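Local structure of MAR1 Ribonuclease (Caenorhabditis elegans, 2B34) at residues A[96-101]-A[123-128]; A[113-118]-A[149-154]. The protein belongs to the isochorismatase family and is probably a hydrolase, perhaps a ribonuclease, whose natural substrate is not established. One frame throughout, in Å; residues are numbered along the deposited sequence.

In the fold
Contacts 1 and 2 lie at different ends of helix 114-124, in the parallel α/β sandwich of the isochorismatase-like fold, with centres about 16 Å apart. Along the chain their segments alternate: 96-101, 113-118, 123-128, 149-154. Contact 1 joins the approaches to two neighbouring parallel strands, 103-109 and 128-137, just beyond the C-terminal end of the helix. Contact 2 packs the first turn of the same helix against helix 141-154, which follows strand 128-137. The two meet where Leu-123 CD1 lies 3.5 Å from Ala-154 O. One contact thus engages the start of helix 114-124, the other the turn that leaves it, and both include residues that bond to a second subunit.

Contact 1: A[96-101]-A[123-128]; sequences DTLKKV and LERGLN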
loop_
_atom_site.group_PDB
_atom_site.type_symbol
_atom_site.label_atom_id
_atom_site.label_comp_id
_atom_site.label_asym_id
_atom_site.label_seq_id
_atom_site.Cartn_x
_atom_site.Cartn_y
_atom_site.Cartn_z
ATOM N N ASP A 96 -29.295 -4.163 16.976
ATOM C CA ASP A 96 -30.234 -3.040 16.859
ATOM C C ASP A 96 -29.545 -1.696 16.595
ATOM O O ASP A 96 -30.061 -0.871 15.837
ATOM C CB ASP A 96 -31.132 -2.943 18.098
ATOM C CG ASP A 96 -32.296 -3.928 18.066
ATOM O OD1 ASP A 96 -32.522 -4.582 17.024
ATOM O OD2 ASP A 96 -32.995 -4.042 19.094
ATOM N N THR A 97 -28.390 -1.483 17.226
ATOM C CA THR A 97 -27.557 -0.301 16.970
ATOM C C THR A 97 -27.092 -0.273 15.512
ATOM O O THR A 97 -27.168 0.765 14.850
ATOM C CB THR A 97 -26.317 -0.266 17.909
ATOM O OG1 THR A 97 -26.747 -0.261 19.274
ATOM C CG2 THR A 97 -25.457 0.976 17.655
ATOM N N LEU A 98 -26.628 -1.424 15.026
ATOM C CA LEU A 98 -26.068 -1.548 13.680
ATOM C C LEU A 98 -27.098 -1.397 12.558
ATOM O O LEU A 98 -26.754 -0.986 11.449
ATOM C CB LEU A 98 -25.310 -2.876 13.532
ATOM C CG LEU A 98 -24.011 -3.043 14.331
ATOM C CD1 LEU A 98 -23.416 -4.425 14.111
ATOM C CD2 LEU A 98 -22.999 -1.957 13.974
ATOM N N LYS A 99 -28.354 -1.733 12.850
ATOM C CA LYS A 99 -29.439 -1.560 11.885
ATOM C C LYS A 99 -29.848 -0.095 11.718
ATOM O O LYS A 99 -30.518 0.262 10.750
ATOM C CB LYS A 99 -30.643 -2.436 12.253
ATOM C CG LYS A 99 -30.500 -3.885 11.783
ATOM C CD LYS A 99 -31.658 -4.774 12.243
ATOM C CE LYS A 99 -31.338 -5.482 13.558
ATOM N NZ LYS A 99 -32.317 -6.572 13.866
ATOM N N LYS A 100 -29.429 0.751 12.656
ATOM C CA LYS A 100 -29.748 2.176 12.614
ATOM C C LYS A 100 -28.660 3.019 11.944
ATOM O O LYS A 100 -28.894 4.189 11.621
ATOM C CB LYS A 100 -30.003 2.706 14.024
ATOM C CG LYS A 100 -31.404 2.458 14.561
ATOM C CD LYS A 100 -31.631 3.211 15.873
ATOM C CE LYS A 100 -31.512 4.732 15.685
ATOM N NZ LYS A 100 -31.596 5.473 16.978
ATOM N N VAL A 101 -27.477 2.437 11.744
ATOM C CA VAL A 101 -26.342 3.182 11.179
ATOM C C VAL A 101 -25.796 2.582 9.878
ATOM O O VAL A 101 -26.071 1.429 9.549
ATOM C CB VAL A 101 -25.185 3.369 12.211
ATOM C CG1 VAL A 101 -25.647 4.215 13.387
ATOM C CG2 VAL A 101 -24.633 2.022 12.683
ATOM N N LEU A 123 -18.177 -5.270 7.918
ATOM C CA LEU A 123 -18.157 -5.172 6.459
ATOM C C LEU A 123 -19.097 -6.183 5.797
ATOM O O LEU A 123 -19.719 -5.874 4.782
ATOM C CB LEU A 123 -16.728 -5.318 5.920
ATOM C CG LEU A 123 -15.741 -4.178 6.216
ATOM C CD1 LEU A 123 -14.330 -4.597 5.851
ATOM C CD2 LEU A 123 -16.125 -2.886 5.501
ATOM N N GLU A 124 -19.198 -7.379 6.382
ATOM C CA GLU A 124 -20.133 -8.414 5.925
ATOM C C GLU A 124 -21.591 -7.959 6.006
ATOM O O GLU A 124 -22.410 -8.325 5.157
ATOM C CB GLU A 124 -19.953 -9.700 6.733
ATOM C CG GLU A 124 -18.815 -10.579 6.248
ATOM C CD GLU A 124 -18.457 -11.695 7.219
ATOM O OE1 GLU A 124 -19.101 -11.819 8.287
ATOM O OE2 GLU A 124 -17.514 -12.451 6.908
ATOM N N ARG A 125 -21.900 -7.158 7.027
ATOM C CA ARG A 125 -23.237 -6.595 7.224
ATOM C C ARG A 125 -23.528 -5.387 6.320
ATOM O O ARG A 125 -24.610 -4.795 6.390
ATOM C CB ARG A 125 -23.433 -6.214 8.696
ATOM C CG ARG A 125 -23.736 -7.386 9.618
ATOM C CD ARG A 125 -23.462 -7.019 11.072
ATOM N NE ARG A 125 -23.962 -8.023 12.012
ATOM C CZ ARG A 125 -23.310 -9.128 12.365
ATOM N NH1 ARG A 125 -22.117 -9.406 11.855
ATOM N NH2 ARG A 125 -23.860 -9.969 13.230
ATOM N N GLY A 126 -22.564 -5.021 5.478
ATOM C CA GLY A 126 -22.726 -3.901 4.551
ATOM C C GLY A 126 -22.494 -2.530 5.166
ATOM O O GLY A 126 -22.871 -1.510 4.584
ATOM N N LEU A 127 -21.876 -2.507 6.347
ATOM C CA LEU A 127 -21.536 -1.257 7.023
ATOM C C LEU A 127 -20.179 -0.756 6.545
ATOM O O LEU A 127 -19.315 -1.552 6.179
ATOM C CB LEU A 127 -21.509 -1.466 8.540
ATOM C CG LEU A 127 -22.855 -1.622 9.253
ATOM C CD1 LEU A 127 -22.830 -2.797 10.210
ATOM C CD2 LEU A 127 -23.238 -0.338 9.977
ATOM N N ASN A 128 -19.999 0.562 6.534
ATOM C CA ASN A 128 -18.680 1.141 6.311
ATOM C C ASN A 128 -17.928 1.206 7.638
ATOM O O ASN A 128 -18.495 1.603 8.662
ATOM C CB ASN A 128 -18.780 2.536 5.691
ATOM C CG ASN A 128 -19.649 2.571 4.436
ATOM O OD1 ASN A 128 -20.524 3.434 4.299
ATOM N ND2 ASN A 128 -19.411 1.643 3.516
#
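Leu-127 spreads its two methyls between Leu-98 and Val-101, joining the approaches to two adjacent parallel strands of the isochorismatase-like α/β fold. Leu-127 CD1 lies 3.9 Å from Leu-98 CD2, the two side chains crossing at about a right angle. The other branch, Leu-127 CD2, turns to Val-101, 3.9 Å from Val-101 CG2 and 3.4 Å from Val-101 O. Leu-98 serves a second partner with its remaining methyl: Leu-98 CD1 meets Arg-125 CD at 4.0 Å, so the aliphatic part of the arginine borders the apolar patch. No hydrogen bond crosses between the segments, and branched aliphatic residues suit a junction made by packing alone.

Around this shell, Leu-122 of helix 114-124 touches both leucines, and Phe-18 and Val-104 on the sheet also touch Leu-98. The backbone of Asn-128 bonds with Gln-102 and Val-104, which sets the two strands side by side where segment 123-128 runs into strand 128-137. Leu-127 is brought into place by the helix end. There Gly-126 takes a positive phi of 81° in a Schellman motif, a conformation that a residue without a side chain adopts easily. Gly-126 N bonds back to Leu-123 O at 3.1 Å. Arg-125 is extended from CG to NE, which carries its guanidinium beyond the leucines, and its NH1 makes a weak hydrogen bond to the carbonyl O of Asp-121.

Contact 2: A[113-118]-A[149-154]; sequences VCVLQT and KQMEQA
Leu-116 reaches from helix 114-124 between Gln-150 and Met-151 of helix 141-154, neighbours in the α/β sandwich; segments 114-118 and 149-154 run nearly parallel, 8° apart, their axes 10.1 Å apart at closest approach. Leu-116 CG stands opposite the backbone N (chi1 -178°), which aims the fork at the neighbouring helix, where the two methyls diverge. Leu-116 CD2 sits above the flat amide of Gln-150, 3.4 Å from Gln-150 OE1, the side chains crossing at about a right angle. Leu-116 CD1 lies against the stems of both residues, 3.8 Å from Met-151 CG and 3.9 Å from Gln-150 CB. The amide is held by other partners: NE2 bonds to Phe-146 O, and OE1 to Thr-159 OG1 of a second subunit, so a glutamine can be buried here. Met-151, long and unbranched, extends beyond CG to bring Met-151 CE within 3.7 Å of Val-115 CG1. Cutting Leu-116 back to an alanine removes the fork, which would probably open a gap between the helices and uncover the Gln-150 amide and the Met-151 stem. At the helix start, Cys-114 is tied by a disulfide to Cys-20, and Cys-114 O accepts two bonds from opposite faces: Thr-118 N at 2.8 Å and, from above the plane, Thr-118 OG1 at 2.7 Å.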
loop_
_atom_site.group_PDB
_atom_site.type_symbol
_atom_site.label_atom_id
_atom_site.label_comp_id
_atom_site.label_asym_id
_atom_site.label_seq_id
_atom_site.Cartn_x
_atom_site.Cartn_y
_atom_site.Cartn_z
ATOM N N VAL A 113 -6.901 -8.823 16.036
ATOM C CA VAL A 113 -7.842 -9.800 16.602
ATOM C C VAL A 113 -9.261 -9.209 16.728
ATOM O O VAL A 113 -10.017 -9.301 15.766
ATOM C CB VAL A 113 -7.315 -10.446 17.921
ATOM C CG1 VAL A 113 -8.165 -11.636 18.318
ATOM C CG2 VAL A 113 -5.862 -10.881 17.771
ATOM N N CYS A 114 -9.616 -8.598 17.868
ATOM C CA CYS A 114 -10.953 -7.975 18.047
ATOM C C CYS A 114 -11.276 -6.989 16.942
ATOM O O CYS A 114 -12.343 -7.065 16.344
ATOM C CB CYS A 114 -11.117 -7.250 19.403
ATOM S SG CYS A 114 -12.699 -6.268 19.602
ATOM N N VAL A 115 -10.355 -6.062 16.693
ATOM C CA VAL A 115 -10.597 -4.959 15.767
ATOM C C VAL A 115 -10.740 -5.489 14.346
ATOM O O VAL A 115 -11.641 -5.077 13.625
ATOM C CB VAL A 115 -9.494 -3.864 15.854
ATOM C CG1 VAL A 115 -9.791 -2.713 14.904
ATOM C CG2 VAL A 115 -9.365 -3.341 17.286
ATOM N N LEU A 116 -9.856 -6.412 13.964
ATOM C CA LEU A 116 -9.908 -7.041 12.645
ATOM C C LEU A 116 -11.166 -7.893 12.466
ATOM O O LEU A 116 -11.864 -7.759 11.461
ATOM C CB LEU A 116 -8.649 -7.878 12.375
ATOM C CG LEU A 116 -8.543 -8.569 11.006
ATOM C CD1 LEU A 116 -8.644 -7.556 9.861
ATOM C CD2 LEU A 116 -7.255 -9.385 10.897
ATOM N N GLN A 117 -11.445 -8.765 13.432
ATOM C CA GLN A 117 -12.635 -9.625 13.376
ATOM C C GLN A 117 -13.927 -8.812 13.395
ATOM O O GLN A 117 -14.869 -9.124 12.662
ATOM C CB GLN A 117 -12.639 -10.663 14.505
ATOM C CG GLN A 117 -11.513 -11.707 14.442
ATOM C CD GLN A 117 -11.427 -12.436 13.108
ATOM O OE1 GLN A 117 -12.444 -12.763 12.491
ATOM N NE2 GLN A 117 -10.208 -12.697 12.661
ATOM N N THR A 118 -13.966 -7.773 14.226
ATOM C CA THR A 118 -15.105 -6.846 14.245
ATOM C C THR A 118 -15.265 -6.194 12.878
ATOM O O THR A 118 -16.363 -6.180 12.323
ATOM C CB THR A 118 -14.966 -5.767 15.351
ATOM O OG1 THR A 118 -14.894 -6.401 16.630
ATOM C CG2 THR A 118 -16.149 -4.803 15.342
ATOM N N LYS A 149 -3.343 -3.365 7.061
ATOM C CA LYS A 149 -3.284 -3.865 5.687
ATOM C C LYS A 149 -4.460 -4.788 5.359
ATOM O O LYS A 149 -5.103 -4.625 4.325
ATOM C CB LYS A 149 -1.962 -4.592 5.425
ATOM C CG LYS A 149 -0.716 -3.730 5.617
ATOM C CD LYS A 149 0.470 -4.261 4.812
ATOM C CE LYS A 149 0.606 -3.562 3.450
ATOM N NZ LYS A 149 -0.583 -3.732 2.544
ATOM N N GLN A 150 -4.738 -5.743 6.247
ATOM C CA GLN A 150 -5.859 -6.672 6.075
ATOM C C GLN A 150 -7.194 -5.941 6.112
ATOM O O GLN A 150 -8.109 -6.268 5.355
ATOM C CB GLN A 150 -5.844 -7.761 7.148
ATOM C CG GLN A 150 -4.615 -8.645 7.122
ATOM C CD GLN A 150 -4.485 -9.513 8.359
ATOM O OE1 GLN A 150 -5.147 -10.540 8.477
ATOM N NE2 GLN A 150 -3.612 -9.111 9.278
ATOM N N MET A 151 -7.301 -4.957 7.003
ATOM C CA MET A 151 -8.508 -4.147 7.114
ATOM C C MET A 151 -8.798 -3.403 5.813
ATOM O O MET A 151 -9.924 -3.433 5.322
ATOM C CB MET A 151 -8.405 -3.164 8.282
ATOM C CG MET A 151 -8.469 -3.810 9.652
ATOM S SD MET A 151 -7.966 -2.649 10.936
ATOM C CE MET A 151 -7.449 -3.756 12.226
ATOM N N GLU A 152 -7.780 -2.756 5.250
ATOM C CA GLU A 152 -7.967 -1.996 4.011
ATOM C C GLU A 152 -8.160 -2.887 2.780
ATOM O O GLU A 152 -8.856 -2.494 1.846
ATOM C CB GLU A 152 -6.854 -0.962 3.801
ATOM C CG GLU A 152 -5.641 -1.443 3.023
ATOM C CD GLU A 152 -4.594 -0.363 2.860
ATOM O OE1 GLU A 152 -4.970 0.807 2.622
ATOM O OE2 GLU A 152 -3.391 -0.686 2.978
ATOM N N GLN A 153 -7.547 -4.074 2.781
ATOM C CA GLN A 153 -7.785 -5.073 1.732
ATOM C C GLN A 153 -9.268 -5.449 1.675
ATOM O O GLN A 153 -9.831 -5.626 0.593
ATOM C CB GLN A 153 -6.934 -6.336 1.953
ATOM C CG GLN A 153 -5.452 -6.206 1.581
ATOM C CD GLN A 153 -4.676 -7.512 1.772
ATOM O OE1 GLN A 153 -4.227 -7.837 2.875
ATOM N NE2 GLN A 153 -4.508 -8.258 0.689
ATOM N N ALA A 154 -9.891 -5.558 2.849
ATOM C CA ALA A 154 -11.308 -5.911 2.961
ATOM C C ALA A 154 -12.260 -4.746 2.667
ATOM O O ALA A 154 -13.454 -4.958 2.480
ATOM C CB ALA A 154 -11.593 -6.495 4.336
#